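Pngf-ii (Elizabethkingia meningoseptica, PDB 4R4X) probably acts as a peptide:N-glycosidase, hydrolysing the bond between N-linked glycans and asparagine to deglycosylate N-glycoproteins. Local coordinates at residues 456-468 against 479-493. Sequence-based numbering, arbitrary orientation.
Sequences PWRTDCGSYRLFN and SSSDLSRSNWCPGTI
R458 reaches over the C461-C489 disulfide toward T492 and I493, and its side chain is worth following outward. CB lies 3.9 Å from C489 SG. CG sits against the backbone of N487, 3.5 Å from its C. Bends at chi2 and chi3 (-89° and -60°) then fold the chain so that the guanidinium passes with one face over C489 SG. NE donates to D460 OD1, which lies nearly in the guanidinium plane and uses its syn lone pair, and NH2 takes D460 OD2, a side-on salt bridge. NH2 also donates to T492 OG1 at 3.0 Å, and NH1 to I493 O at 3.2 Å; both acceptors sit near the edge but tilted from the plane. With partners at all three nitrogens, the group has little liberty to rotate.

D460 OD2 receives Y464 OH as well, on its anti side, which ties the tyrosine into the same network. T492 shares itself between the two: its hydroxyl serves the arginine and donates to C489 O, while CG2 stands over the centre of the Y464 ring, 3.6 Å from the centroid, a CH-pi contact.

Behind the side chain, R458 N donates to R485 O and R485 N to R458 O, the pair that makes a single antiparallel hydrogen-bonded bridge. R485 O also lies over one face of the W457 indole, 3.3 Å from CE3. Farther along, water 4 links C461 O with S481 OG and D482 OD1.

The link from C461 SG to C489 SG (chi3 -76°) joins two limbs of the long connection between strands 449-454 and 493-504. This is a disulfide-pinned, largely irregular loop in the C-terminal PNGase F-type domain, and G491 and T492 both face F303 of strand 297-303, a G1 beta bulge where the loop meets that strand.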
ATOM      1  N   PRO A 456      -8.989  13.298 -21.158  1.00 13.55           N
ATOM      2  CA  PRO A 456      -8.035  13.045 -20.082  1.00 13.94           C
ATOM      3  C   PRO A 456      -6.942  14.118 -20.114  1.00 13.41           C
ATOM      4  O   PRO A 456      -6.342  14.361 -21.165  1.00 13.56           O
ATOM      5  CB  PRO A 456      -7.467  11.670 -20.422  1.00 14.24           C
ATOM      6  CG  PRO A 456      -8.250  11.126 -21.569  1.00 14.38           C
ATOM      7  CD  PRO A 456      -8.847  12.316 -22.249  1.00 14.10           C
ATOM      8  N   TRP A 457      -6.719  14.779 -18.989  1.00 13.16           N
ATOM      9  CA  TRP A 457      -5.860  15.965 -18.973  1.00 13.14           C
ATOM     10  C   TRP A 457      -5.369  16.232 -17.554  1.00 13.21           C
ATOM     11  O   TRP A 457      -6.159  16.175 -16.632  1.00 13.64           O
ATOM     12  CB  TRP A 457      -6.627  17.191 -19.508  1.00 12.98           C
ATOM     13  CG  TRP A 457      -5.720  18.332 -19.912  1.00 12.64           C
ATOM     14  CD1 TRP A 457      -5.665  19.579 -19.350  1.00 12.57           C
ATOM     15  CD2 TRP A 457      -4.733  18.311 -20.937  1.00 12.31           C
ATOM     16  NE1 TRP A 457      -4.715  20.350 -19.984  1.00 12.18           N
ATOM     17  CE2 TRP A 457      -4.129  19.594 -20.967  1.00 12.69           C
ATOM     18  CE3 TRP A 457      -4.329  17.357 -21.874  1.00 12.37           C
ATOM     19  CZ2 TRP A 457      -3.108  19.918 -21.862  1.00 12.42           C
ATOM     20  CZ3 TRP A 457      -3.295  17.684 -22.763  1.00 12.33           C
ATOM     21  CH2 TRP A 457      -2.709  18.954 -22.747  1.00 12.79           C
ATOM     22  N   ARG A 458      -4.067  16.489 -17.405  1.00 12.88           N
ATOM     23  CA  ARG A 458      -3.446  16.808 -16.101  1.00 13.77           C
ATOM     24  C   ARG A 458      -2.778  18.180 -16.201  1.00 12.94           C
ATOM     25  O   ARG A 458      -1.998  18.405 -17.101  1.00 11.87           O
ATOM     26  CB  ARG A 458      -2.349  15.798 -15.744  1.00 15.03           C
ATOM     27  CG  ARG A 458      -2.811  14.361 -15.473  1.00 16.31           C
ATOM     28  CD  ARG A 458      -3.172  14.062 -14.046  1.00 17.36           C
ATOM     29  NE  ARG A 458      -2.073  14.264 -13.091  1.00 17.79           N
ATOM     30  CZ  ARG A 458      -1.230  13.332 -12.657  1.00 19.15           C
ATOM     31  NH1 ARG A 458      -1.292  12.086 -13.080  1.00 19.70           N
ATOM     32  NH2 ARG A 458      -0.291  13.678 -11.797  1.00 20.19           N
ATOM     33  N   THR A 459      -3.083  19.066 -15.261  1.00 12.68           N
ATOM     34  CA  THR A 459      -2.567  20.426 -15.202  1.00 12.38           C
ATOM     35  C   THR A 459      -1.759  20.718 -13.918  1.00 12.15           C
ATOM     36  O   THR A 459      -1.441  21.886 -13.618  1.00 11.55           O
ATOM     37  CB  THR A 459      -3.749  21.427 -15.313  1.00 12.88           C
ATOM     38  OG1 THR A 459      -4.768  21.099 -14.361  1.00 14.49           O
ATOM     39  CG2 THR A 459      -4.344  21.371 -16.694  1.00 13.49           C
ATOM     40  N   ASP A 460      -1.356  19.656 -13.218  1.00 12.22           N
ATOM     41  CA  ASP A 460      -0.650  19.753 -11.918  1.00 12.40           C
ATOM     42  C   ASP A 460       0.826  19.371 -11.999  1.00 11.46           C
ATOM     43  O   ASP A 460       1.479  19.186 -10.954  1.00 11.40           O
ATOM     44  CB  ASP A 460      -1.318  18.838 -10.875  1.00 13.28           C
ATOM     45  CG  ASP A 460      -1.353  17.352 -11.298  1.00 13.93           C
ATOM     46  OD1 ASP A 460      -1.700  17.066 -12.455  1.00 13.50           O
ATOM     47  OD2 ASP A 460      -1.050  16.473 -10.461  1.00 16.04           O
ATOM     48  N   CYS A 461       1.350  19.193 -13.217  1.00 11.23           N
ATOM     49  CA  CYS A 461       2.675  18.562 -13.385  1.00 11.15           C
ATOM     50  C   CYS A 461       3.808  19.377 -12.759  1.00 11.36           C
ATOM     51  O   CYS A 461       4.793  18.802 -12.303  1.00 11.34           O
ATOM     52  CB  CYS A 461       2.957  18.206 -14.852  1.00 11.21           C
ATOM     53  SG  CYS A 461       1.713  17.096 -15.618  1.00 10.69           S
ATOM     54  N   GLY A 462       3.632  20.708 -12.687  1.00 11.92           N
ATOM     55  CA  GLY A 462       4.616  21.618 -12.069  1.00 11.28           C
ATOM     56  C   GLY A 462       4.853  21.333 -10.599  1.00 11.29           C
ATOM     57  O   GLY A 462       5.893  21.704 -10.074  1.00 11.23           O
ATOM     58  N   SER A 463       3.900  20.667  -9.936  1.00 10.52           N
ATOM     59  CA  SER A 463       4.038  20.266  -8.525  1.00 10.61           C
ATOM     60  C   SER A 463       5.195  19.300  -8.220  1.00 11.19           C
ATOM     61  O   SER A 463       5.642  19.261  -7.092  1.00 11.38           O
ATOM     62  CB  SER A 463       2.730  19.627  -8.006  1.00 10.58           C
ATOM     63  OG  SER A 463       1.619  20.483  -8.220  1.00 10.48           O
ATOM     64  N   TYR A 464       5.660  18.534  -9.213  1.00 11.32           N
ATOM     65  CA  TYR A 464       6.552  17.395  -8.991  1.00 11.75           C
ATOM     66  C   TYR A 464       7.969  17.722  -9.468  1.00 11.22           C
ATOM     67  O   TYR A 464       8.804  16.829  -9.673  1.00 10.75           O
ATOM     68  CB  TYR A 464       5.988  16.114  -9.660  1.00 12.46           C
ATOM     69  CG  TYR A 464       4.517  15.979  -9.319  1.00 12.86           C
ATOM     70  CD1 TYR A 464       4.101  15.692  -8.035  1.00 14.44           C
ATOM     71  CD2 TYR A 464       3.565  16.262 -10.259  1.00 13.59           C
ATOM     72  CE1 TYR A 464       2.746  15.678  -7.703  1.00 15.24           C
ATOM     73  CE2 TYR A 464       2.217  16.248  -9.956  1.00 14.65           C
ATOM     74  CZ  TYR A 464       1.802  15.957  -8.692  1.00 15.08           C
ATOM     75  OH  TYR A 464       0.429  15.976  -8.446  1.00 17.55           O
ATOM     76  N   ARG A 465       8.231  19.015  -9.608  1.00 10.75           N
ATOM     77  CA  ARG A 465       9.505  19.508 -10.158  1.00 11.21           C
ATOM     78  C   ARG A 465      10.745  18.915  -9.476  1.00 10.40           C
ATOM     79  O   ARG A 465      11.727  18.590 -10.156  1.00 10.33           O
ATOM     80  CB  ARG A 465       9.524  21.040 -10.088  1.00 11.50           C
ATOM     81  CG  ARG A 465      10.755  21.682 -10.685  1.00 12.06           C
ATOM     82  CD  ARG A 465      10.750  21.591 -12.198  1.00 12.38           C
ATOM     83  NE  ARG A 465      11.984  22.104 -12.785  1.00 12.23           N
ATOM     84  CZ  ARG A 465      13.084  21.394 -13.018  1.00 12.98           C
ATOM     85  NH1 ARG A 465      13.165  20.111 -12.691  1.00 12.77           N
ATOM     86  NH2 ARG A 465      14.129  21.999 -13.575  1.00 13.59           N
ATOM     87  N   LEU A 466      10.691  18.737  -8.158  1.00 10.74           N
ATOM     88  CA  LEU A 466      11.859  18.314  -7.384  1.00 10.91           C
ATOM     89  C   LEU A 466      12.179  16.817  -7.533  1.00 10.92           C
ATOM     90  O   LEU A 466      13.217  16.337  -7.053  1.00 10.34           O
ATOM     91  CB  LEU A 466      11.689  18.678  -5.907  1.00 11.43           C
ATOM     92  CG  LEU A 466      11.647  20.172  -5.569  1.00 12.23           C
ATOM     93  CD1 LEU A 466      11.460  20.396  -4.068  1.00 13.32           C
ATOM     94  CD2 LEU A 466      12.879  20.902  -6.086  1.00 12.48           C
ATOM     95  N   PHE A 467      11.282  16.084  -8.180  1.00 10.28           N
ATOM     96  CA  PHE A 467      11.563  14.693  -8.558  1.00 10.63           C
ATOM     97  C   PHE A 467      12.317  14.606  -9.893  1.00 10.67           C
ATOM     98  O   PHE A 467      12.718  13.519 -10.288  1.00 10.29           O
ATOM     99  CB  PHE A 467      10.274  13.866  -8.655  1.00 10.88           C
ATOM    100  CG  PHE A 467       9.547  13.709  -7.351  1.00 11.22           C
ATOM    101  CD1 PHE A 467       9.849  12.651  -6.480  1.00 11.55           C
ATOM    102  CD2 PHE A 467       8.569  14.623  -6.965  1.00 11.01           C
ATOM    103  CE1 PHE A 467       9.193  12.512  -5.279  1.00 11.41           C
ATOM    104  CE2 PHE A 467       7.905  14.485  -5.760  1.00 11.75           C
ATOM    105  CZ  PHE A 467       8.192  13.400  -4.918  1.00 11.85           C
ATOM    106  N   ASN A 468      12.523  15.749 -10.573  1.00 10.79           N
ATOM    107  CA  ASN A 468      12.876  15.743 -12.000  1.00 11.34           C
ATOM    108  C   ASN A 468      14.164  16.515 -12.331  1.00 11.42           C
ATOM    109  O   ASN A 468      14.143  17.445 -13.140  1.00 11.55           O
ATOM    110  CB  ASN A 468      11.714  16.331 -12.835  1.00 11.57           C
ATOM    111  CG  ASN A 468      10.533  15.359 -12.997  1.00 11.60           C
ATOM    112  OD1 ASN A 468      10.554  14.467 -13.845  1.00 12.02           O
ATOM    113  ND2 ASN A 468       9.514  15.540 -12.203  1.00 11.47           N
ATOM    114  N   SER A 479      10.106  23.975 -17.531  1.00 13.05           N
ATOM    115  CA  SER A 479      10.804  22.715 -17.636  1.00 13.22           C
ATOM    116  C   SER A 479       9.831  21.674 -18.174  1.00 12.86           C
ATOM    117  O   SER A 479       8.627  21.782 -17.975  1.00 12.94           O
ATOM    118  CB  SER A 479      11.326  22.322 -16.236  1.00 13.54           C
ATOM    119  OG  SER A 479      12.330  21.318 -16.292  1.00 13.66           O
ATOM    120  N   SER A 480      10.340  20.667 -18.874  1.00 13.11           N
ATOM    121  CA  SER A 480       9.489  19.664 -19.498  1.00 12.44           C
ATOM    122  C   SER A 480       8.530  19.024 -18.505  1.00 12.35           C
ATOM    123  O   SER A 480       7.370  18.790 -18.846  1.00 11.38           O
ATOM    124  CB  SER A 480      10.322  18.574 -20.185  1.00 12.25           C
ATOM    125  OG  SER A 480       9.457  17.660 -20.852  1.00 12.30           O
ATOM    126  N   SER A 481       8.995  18.778 -17.281  1.00 12.17           N
ATOM    127  CA  SER A 481       8.190  18.098 -16.272  1.00 12.10           C
ATOM    128  C   SER A 481       7.020  18.952 -15.753  1.00 11.96           C
ATOM    129  O   SER A 481       6.131  18.423 -15.126  1.00 11.98           O
ATOM    130  CB  SER A 481       9.097  17.601 -15.092  1.00 12.67           C
ATOM    131  OG  SER A 481       9.658  18.673 -14.360  1.00 12.88           O
ATOM    132  N   ASP A 482       7.049  20.262 -16.000  1.00 11.69           N
ATOM    133  CA  ASP A 482       5.988  21.187 -15.629  1.00 11.83           C
ATOM    134  C   ASP A 482       4.773  21.135 -16.568  1.00 11.60           C
ATOM    135  O   ASP A 482       3.698  21.584 -16.188  1.00 12.06           O
ATOM    136  CB  ASP A 482       6.479  22.640 -15.695  1.00 12.10           C
ATOM    137  CG  ASP A 482       7.667  22.947 -14.764  1.00 13.54           C
ATOM    138  OD1 ASP A 482       7.830  22.255 -13.727  1.00 14.58           O
ATOM    139  OD2 ASP A 482       8.386  23.942 -15.055  1.00 13.42           O
ATOM    140  N   LEU A 483       4.961  20.664 -17.799  1.00 10.89           N
ATOM    141  CA  LEU A 483       3.983  20.874 -18.833  1.00 11.23           C
ATOM    142  C   LEU A 483       2.746  19.980 -18.671  1.00 11.49           C
ATOM    143  O   LEU A 483       2.852  18.816 -18.264  1.00 11.42           O
ATOM    144  CB  LEU A 483       4.600  20.644 -20.201  1.00 11.89           C
ATOM    145  CG  LEU A 483       5.844  21.465 -20.543  1.00 12.08           C
ATOM    146  CD1 LEU A 483       6.367  20.959 -21.852  1.00 12.84           C
ATOM    147  CD2 LEU A 483       5.492  22.942 -20.624  1.00 12.90           C
ATOM    148  N   SER A 484       1.592  20.555 -18.967  1.00 11.45           N
ATOM    149  CA  SER A 484       0.316  19.849 -18.935  1.00 11.60           C
ATOM    150  C   SER A 484       0.278  18.781 -20.042  1.00 11.38           C
ATOM    151  O   SER A 484       0.785  18.994 -21.153  1.00 11.72           O
ATOM    152  CB  SER A 484      -0.850  20.857 -19.067  1.00 12.13           C
ATOM    153  OG  SER A 484      -0.930  21.705 -17.926  1.00 12.44           O
ATOM    154  N   ARG A 485      -0.297  17.614 -19.729  1.00 11.15           N
ATOM    155  CA  ARG A 485      -0.211  16.451 -20.590  1.00 10.66           C
ATOM    156  C   ARG A 485      -1.500  15.659 -20.589  1.00 10.91           C
ATOM    157  O   ARG A 485      -2.341  15.838 -19.708  1.00 10.76           O
ATOM    158  CB  ARG A 485       0.899  15.542 -20.090  1.00 10.90           C
ATOM    159  CG  ARG A 485       2.296  16.020 -20.424  1.00 10.98           C
ATOM    160  CD  ARG A 485       3.301  15.134 -19.704  1.00 10.68           C
ATOM    161  NE  ARG A 485       4.657  15.371 -20.148  1.00 10.92           N
ATOM    162  CZ  ARG A 485       5.511  16.257 -19.630  1.00 10.99           C
ATOM    163  NH1 ARG A 485       5.174  17.061 -18.642  1.00 11.26           N
ATOM    164  NH2 ARG A 485       6.727  16.341 -20.140  1.00 11.47           N
ATOM    165  N   SER A 486      -1.619  14.750 -21.561  1.00 11.12           N
ATOM    166  CA  SER A 486      -2.776  13.863 -21.696  1.00 11.21           C
ATOM    167  C   SER A 486      -2.756  12.730 -20.678  1.00 10.91           C
ATOM    168  O   SER A 486      -2.510  11.557 -21.005  1.00 10.37           O
ATOM    169  CB  SER A 486      -2.856  13.309 -23.116  1.00 11.50           C
ATOM    170  OG  SER A 486      -3.215  14.335 -24.036  1.00 11.84           O
ATOM    171  N   ASN A 487      -3.007  13.123 -19.442  1.00 11.06           N
ATOM    172  CA  ASN A 487      -3.340  12.245 -18.325  1.00 11.74           C
ATOM    173  C   ASN A 487      -2.151  11.624 -17.621  1.00 11.81           C
ATOM    174  O   ASN A 487      -2.295  10.621 -16.909  1.00 12.23           O
ATOM    175  CB  ASN A 487      -4.357  11.166 -18.700  1.00 11.77           C
ATOM    176  CG  ASN A 487      -5.315  10.847 -17.563  1.00 11.93           C
ATOM    177  OD1 ASN A 487      -5.630  11.710 -16.750  1.00 12.68           O
ATOM    178  ND2 ASN A 487      -5.798   9.610 -17.513  1.00 11.65           N
ATOM    179  N   TRP A 488      -0.992  12.259 -17.746  1.00 11.82           N
ATOM    180  CA  TRP A 488       0.140  11.850 -16.928  1.00 11.52           C
ATOM    181  C   TRP A 488       1.097  12.963 -16.626  1.00 11.80           C
ATOM    182  O   TRP A 488       1.128  13.935 -17.340  1.00 11.67           O
ATOM    183  CB  TRP A 488       0.887  10.724 -17.594  1.00 11.70           C
ATOM    184  CG  TRP A 488       1.390  10.952 -18.997  1.00 11.77           C
ATOM    185  CD1 TRP A 488       0.663  10.929 -20.153  1.00 11.45           C
ATOM    186  CD2 TRP A 488       2.763  11.115 -19.392  1.00 12.10           C
ATOM    187  NE1 TRP A 488       1.489  11.086 -21.236  1.00 11.83           N
ATOM    188  CE2 TRP A 488       2.783  11.216 -20.794  1.00 11.78           C
ATOM    189  CE3 TRP A 488       3.963  11.223 -18.690  1.00 12.55           C
ATOM    190  CZ2 TRP A 488       3.954  11.388 -21.506  1.00 12.33           C
ATOM    191  CZ3 TRP A 488       5.143  11.401 -19.413  1.00 12.37           C
ATOM    192  CH2 TRP A 488       5.128  11.466 -20.797  1.00 12.35           C
ATOM    193  N   CYS A 489       1.862  12.810 -15.546  1.00 11.83           N
ATOM    194  CA  CYS A 489       2.946  13.751 -15.216  1.00 12.19           C
ATOM    195  C   CYS A 489       4.170  12.920 -14.862  1.00 12.54           C
ATOM    196  O   CYS A 489       4.060  11.992 -14.052  1.00 12.66           O
ATOM    197  CB  CYS A 489       2.614  14.609 -13.983  1.00 11.79           C
ATOM    198  SG  CYS A 489       1.240  15.779 -14.100  1.00 12.34           S
ATOM    199  N   PRO A 490       5.346  13.288 -15.385  1.00 13.00           N
ATOM    200  CA  PRO A 490       6.542  12.537 -14.976  1.00 12.65           C
ATOM    201  C   PRO A 490       6.730  12.510 -13.446  1.00 12.59           C
ATOM    202  O   PRO A 490       6.766  13.564 -12.800  1.00 12.11           O
ATOM    203  CB  PRO A 490       7.671  13.296 -15.662  1.00 13.36           C
ATOM    204  CG  PRO A 490       7.041  13.922 -16.858  1.00 13.27           C
ATOM    205  CD  PRO A 490       5.645  14.283 -16.427  1.00 13.44           C
ATOM    206  N   GLY A 491       6.865  11.312 -12.890  1.00 12.11           N
ATOM    207  CA  GLY A 491       7.064  11.115 -11.454  1.00 11.95           C
ATOM    208  C   GLY A 491       5.801  10.685 -10.716  1.00 11.95           C
ATOM    209  O   GLY A 491       5.795  10.600  -9.494  1.00 11.87           O
ATOM    210  N   THR A 492       4.723  10.415 -11.451  1.00 11.75           N
ATOM    211  CA  THR A 492       3.440  10.114 -10.821  1.00 11.47           C
ATOM    212  C   THR A 492       2.700   8.942 -11.479  1.00 11.46           C
ATOM    213  O   THR A 492       2.937   8.565 -12.647  1.00 11.21           O
ATOM    214  CB  THR A 492       2.462  11.340 -10.761  1.00 12.08           C
ATOM    215  OG1 THR A 492       2.020  11.711 -12.087  1.00 12.08           O
ATOM    216  CG2 THR A 492       3.102  12.552 -10.056  1.00 12.85           C
ATOM    217  N   ILE A 493       1.759   8.402 -10.718  1.00 11.11           N
ATOM    218  CA  ILE A 493       0.755   7.439 -11.225  1.00 11.81           C
ATOM    219  C   ILE A 493      -0.329   8.123 -12.062  1.00 11.78           C
ATOM    220  O   ILE A 493      -0.747   9.227 -11.752  1.00 10.90           O
ATOM    221  CB  ILE A 493       0.020   6.803 -10.047  1.00 12.04           C
ATOM    222  CG1 ILE A 493       0.979   5.915  -9.278  1.00 12.22           C
ATOM    223  CG2 ILE A 493      -1.233   6.010 -10.489  1.00 12.49           C
ATOM    224  CD1 ILE A 493       0.474   5.485  -7.932  1.00 12.64           C
TER
HETATM  225  O   HOH W   1      -5.914  14.123 -23.737  1.00 13.68           O
HETATM  226  O   HOH W   2      -7.987  13.326 -16.631  1.00 26.99           O
HETATM  227  O   HOH W   3       0.916  21.297 -15.789  1.00 10.58           O
HETATM  228  O   HOH W   4       7.659  19.649 -12.738  1.00 14.71           O
HETATM  229  O   HOH W   5       7.458  23.480 -11.346  1.00 10.31           O
HETATM  230  O   HOH W   6      10.538  25.109 -13.681  1.00 29.95           O